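Local coordinates for fibronectin type III domain-containing protein (Simiduia agarivorans, PDB 6P2K) that probably hydrolyses xyloglucan-type beta-glucans as a glycoside hydrolase family 74 enzyme, this piece being its beta-propeller catalytic part, at residues Ala27-Val39 and Ser42-Leu55. Numbering follows the deposited sequence.
With PE3 (3,6,9,12,15,18,21,24,27,30,33,36,39-tridecaoxahentetracontane-1,41-diol), chain C.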
# COMPACT_ATOMS: atom_id res chain seq x y z
N ALA B 27 48.26 -30.30 9.64
CA ALA B 27 47.30 -29.29 10.05
C ALA B 27 46.33 -28.98 8.92
O ALA B 27 46.70 -29.00 7.74
CB ALA B 27 48.03 -28.02 10.49
N ASN B 28 45.08 -28.71 9.28
CA ASN B 28 43.96 -28.41 8.39
C ASN B 28 43.43 -29.64 7.66
O ASN B 28 42.55 -29.50 6.80
CB ASN B 28 44.31 -27.31 7.39
CG ASN B 28 44.78 -26.03 8.07
OD1 ASN B 28 44.14 -25.55 9.00
ND2 ASN B 28 45.90 -25.49 7.60
N VAL B 29 43.92 -30.83 7.97
CA VAL B 29 43.41 -32.07 7.39
C VAL B 29 42.49 -32.74 8.40
O VAL B 29 42.92 -33.09 9.51
CB VAL B 29 44.55 -33.02 6.98
CG1 VAL B 29 43.98 -34.34 6.49
CG2 VAL B 29 45.38 -32.37 5.88
N VAL B 30 41.22 -32.90 8.04
CA VAL B 30 40.21 -33.47 8.92
C VAL B 30 39.33 -34.45 8.15
O VAL B 30 39.15 -34.33 6.93
CB VAL B 30 39.32 -32.39 9.58
CG1 VAL B 30 40.12 -31.57 10.58
CG2 VAL B 30 38.71 -31.49 8.51
N TYR B 31 38.78 -35.42 8.87
CA TYR B 31 37.85 -36.39 8.34
C TYR B 31 36.54 -36.29 9.10
O TYR B 31 36.54 -36.06 10.32
CB TYR B 31 38.41 -37.81 8.43
CG TYR B 31 39.64 -38.00 7.57
CD1 TYR B 31 40.90 -37.66 8.04
CD2 TYR B 31 39.53 -38.50 6.28
CE1 TYR B 31 42.02 -37.82 7.26
CE2 TYR B 31 40.65 -38.67 5.49
CZ TYR B 31 41.89 -38.33 5.98
OH TYR B 31 43.00 -38.50 5.18
N MET B 32 35.42 -36.43 8.39
CA MET B 32 34.10 -36.36 8.99
C MET B 32 33.40 -37.70 8.84
O MET B 32 33.38 -38.28 7.75
CB MET B 32 33.25 -35.25 8.37
CG MET B 32 31.95 -35.01 9.11
SD MET B 32 30.53 -35.74 8.28
CE MET B 32 30.42 -34.62 6.90
N ALA B 33 32.81 -38.17 9.93
CA ALA B 33 32.11 -39.45 9.96
C ALA B 33 30.61 -39.19 9.90
O ALA B 33 30.01 -38.74 10.88
CB ALA B 33 32.48 -40.25 11.21
N SER B 34 30.01 -39.46 8.75
CA SER B 34 28.56 -39.44 8.60
C SER B 34 28.01 -40.83 8.90
O SER B 34 28.76 -41.81 9.04
CB SER B 34 28.17 -39.00 7.19
OG SER B 34 28.45 -40.03 6.26
N ASP B 35 26.69 -40.93 8.99
CA ASP B 35 26.07 -42.23 9.22
C ASP B 35 25.45 -42.83 7.96
O ASP B 35 24.98 -43.97 8.00
CB ASP B 35 25.02 -42.14 10.34
CG ASP B 35 24.03 -41.01 10.14
OD1 ASP B 35 24.15 -40.26 9.15
OD2 ASP B 35 23.13 -40.87 11.00
N MET B 36 25.47 -42.11 6.83
CA MET B 36 24.95 -42.67 5.58
C MET B 36 25.78 -42.32 4.35
O MET B 36 25.41 -42.77 3.25
CB MET B 36 23.49 -42.23 5.36
CG MET B 36 22.54 -42.76 6.42
SD MET B 36 20.80 -42.50 6.08
CE MET B 36 20.43 -43.92 5.06
N GLU B 37 26.87 -41.57 4.47
CA GLU B 37 27.73 -41.23 3.34
C GLU B 37 29.16 -41.71 3.50
O GLU B 37 30.01 -41.38 2.67
CB GLU B 37 27.75 -39.71 3.10
CG GLU B 37 26.54 -39.16 2.39
CD GLU B 37 25.33 -39.16 3.28
OE1 GLU B 37 24.27 -39.60 2.81
OE2 GLU B 37 25.46 -38.73 4.45
N GLY B 38 29.46 -42.47 4.55
CA GLY B 38 30.84 -42.84 4.78
C GLY B 38 31.64 -41.66 5.29
O GLY B 38 31.14 -40.83 6.06
N VAL B 39 32.89 -41.57 4.85
CA VAL B 39 33.86 -40.61 5.38
C VAL B 39 34.08 -39.50 4.35
O VAL B 39 34.32 -39.78 3.17
CB VAL B 39 35.19 -41.30 5.73
CG1 VAL B 39 36.24 -40.27 6.13
CG2 VAL B 39 34.98 -42.31 6.84
N SER B 42 38.73 -33.26 4.17
CA SER B 42 39.00 -31.87 3.84
C SER B 42 40.44 -31.55 4.18
O SER B 42 40.94 -31.96 5.24
CB SER B 42 38.06 -30.92 4.61
OG SER B 42 38.65 -29.64 4.77
N THR B 43 41.11 -30.81 3.29
CA THR B 43 42.48 -30.37 3.53
C THR B 43 42.58 -28.87 3.76
O THR B 43 43.69 -28.33 3.77
CB THR B 43 43.39 -30.77 2.37
OG1 THR B 43 43.03 -30.03 1.19
CG2 THR B 43 43.28 -32.26 2.08
N ASN B 44 41.46 -28.18 3.95
CA ASN B 44 41.46 -26.76 4.28
C ASN B 44 40.65 -26.51 5.55
O ASN B 44 39.98 -25.48 5.69
CB ASN B 44 40.94 -25.92 3.12
CG ASN B 44 39.64 -26.45 2.54
OD1 ASN B 44 38.91 -27.19 3.19
ND2 ASN B 44 39.34 -26.05 1.31
N ASN B 45 40.71 -27.45 6.49
CA ASN B 45 40.04 -27.36 7.78
C ASN B 45 38.54 -27.09 7.62
O ASN B 45 37.94 -26.30 8.36
CB ASN B 45 40.68 -26.29 8.67
CG ASN B 45 40.42 -26.53 10.15
OD1 ASN B 45 40.40 -27.68 10.60
ND2 ASN B 45 40.20 -25.46 10.90
N GLY B 46 37.93 -27.77 6.66
CA GLY B 46 36.49 -27.76 6.54
C GLY B 46 35.89 -26.66 5.69
O GLY B 46 34.66 -26.51 5.68
N GLU B 47 36.71 -25.88 4.98
CA GLU B 47 36.15 -24.90 4.05
C GLU B 47 35.52 -25.59 2.85
O GLU B 47 34.59 -25.05 2.24
CB GLU B 47 37.22 -23.91 3.60
CG GLU B 47 37.52 -22.82 4.63
CD GLU B 47 36.26 -22.11 5.12
OE1 GLU B 47 36.10 -21.98 6.35
OE2 GLU B 47 35.44 -21.69 4.28
N SER B 48 35.99 -26.79 2.51
CA SER B 48 35.37 -27.61 1.48
C SER B 48 35.65 -29.07 1.81
O SER B 48 36.73 -29.41 2.30
CB SER B 48 35.89 -27.28 0.08
OG SER B 48 37.23 -27.72 -0.08
N TRP B 49 34.67 -29.93 1.53
CA TRP B 49 34.74 -31.35 1.85
C TRP B 49 34.69 -32.18 0.57
O TRP B 49 33.99 -31.82 -0.38
CB TRP B 49 33.60 -31.76 2.78
CG TRP B 49 33.63 -31.07 4.11
CD1 TRP B 49 33.03 -29.88 4.42
CD2 TRP B 49 34.27 -31.53 5.30
NE1 TRP B 49 33.27 -29.57 5.74
CE2 TRP B 49 34.03 -30.57 6.30
CE3 TRP B 49 35.04 -32.66 5.62
CZ2 TRP B 49 34.52 -30.70 7.60
CZ3 TRP B 49 35.52 -32.79 6.91
CH2 TRP B 49 35.27 -31.81 7.88
N GLN B 50 35.41 -33.29 0.56
CA GLN B 50 35.44 -34.21 -0.57
C GLN B 50 35.11 -35.62 -0.10
O GLN B 50 35.45 -36.01 1.02
CB GLN B 50 36.81 -34.21 -1.27
CG GLN B 50 37.17 -32.92 -1.99
CD GLN B 50 37.61 -31.82 -1.04
OE1 GLN B 50 37.22 -30.66 -1.20
NE2 GLN B 50 38.43 -32.19 -0.06
N ILE B 51 34.46 -36.39 -0.97
CA ILE B 51 34.20 -37.79 -0.66
C ILE B 51 35.51 -38.58 -0.65
O ILE B 51 36.52 -38.17 -1.23
CB ILE B 51 33.20 -38.39 -1.67
CG1 ILE B 51 33.73 -38.24 -3.09
CG2 ILE B 51 31.84 -37.74 -1.53
CD1 ILE B 51 34.23 -39.53 -3.69
N THR B 52 35.48 -39.71 0.04
CA THR B 52 36.62 -40.63 0.04
C THR B 52 36.21 -41.96 -0.60
O THR B 52 35.21 -42.03 -1.31
CB THR B 52 37.15 -40.84 1.46
OG1 THR B 52 36.20 -41.59 2.22
CG2 THR B 52 37.40 -39.50 2.14
N GLY B 53 36.98 -43.02 -0.34
CA GLY B 53 36.73 -44.29 -0.99
C GLY B 53 35.44 -44.95 -0.54
O GLY B 53 34.81 -44.58 0.45
N ASN B 54 35.04 -45.98 -1.30
CA ASN B 54 33.81 -46.71 -1.01
C ASN B 54 34.02 -47.69 0.14
O ASN B 54 34.95 -48.50 0.11
CB ASN B 54 33.34 -47.47 -2.25
CG ASN B 54 32.87 -46.55 -3.36
OD1 ASN B 54 32.27 -45.51 -3.10
ND2 ASN B 54 33.13 -46.94 -4.60
N LEU B 55 33.15 -47.61 1.14
CA LEU B 55 33.14 -48.55 2.25
C LEU B 55 32.08 -49.63 2.02
O LEU B 55 31.14 -49.45 1.24
CB LEU B 55 32.87 -47.83 3.57
CG LEU B 55 33.82 -46.68 3.93
CD1 LEU B 55 33.13 -45.71 4.86
CD2 LEU B 55 35.08 -47.23 4.57
O43 PE3 C . 39.94 -40.73 -4.16
C42 PE3 C . 38.87 -41.32 -4.90
C41 PE3 C . 37.56 -40.72 -4.40
O40 PE3 C . 36.40 -41.24 -5.10
C39 PE3 C . 36.22 -42.65 -4.95
C38 PE3 C . 34.95 -42.99 -5.72
O37 PE3 C . 34.64 -44.39 -5.66
O HOH W 1 33.57 -43.06 2.17
O HOH W 2 33.17 -40.94 0.48
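V30 and S42 form an antiparallel hydrogen-bonded pair: V30 N gives to S42 O at 3.0 Å, and S42 N returns the bond to V30 O. Just beyond, N45 N closes on N28 O at 2.8 Å, tying the type I' turn N44-E47 back to N28, just ahead of V30. The turn is braced by the hydroxyl of S42, just before it: S42 OG accepts from G46 N and donates to N44 OD1; S48 N comes to that oxygen from the opposite face of its amide plane.

W49 is the side chain to follow. Its CB heads toward the strand 30-34, and with CG anti to the carbonyl carbon (chi1 -62°) the six-membered ring reaches V30 and M32. Further out, G46 CA and S42 CB lie over one face of the ring, near its rim. CZ3 meets M32 CB at 3.7 Å, and CH2, at the far corner of the six-membered ring, meets V30 CG2 at 3.5 Å. On the pyrrole side NE1 donates to the carbonyl of K374, so the indole is pinned at one end and packed at the other.

At the other end of the contact, where the chain leaves strand 50-51, T52 OG1 donates to V39 O over 2.8 Å, arriving from above the carbonyl plane, while T52 N adds a weak bond. One water accepts a hydrogen bond from V39 N and donates to T52 OG1 and G53 O. L55 CD1 rests on G38 CA at 3.7 Å.

Together these residues join consecutive strands of a four-stranded antiparallel blade, the repeating unit of the seven-bladed beta-propellers of family GH74.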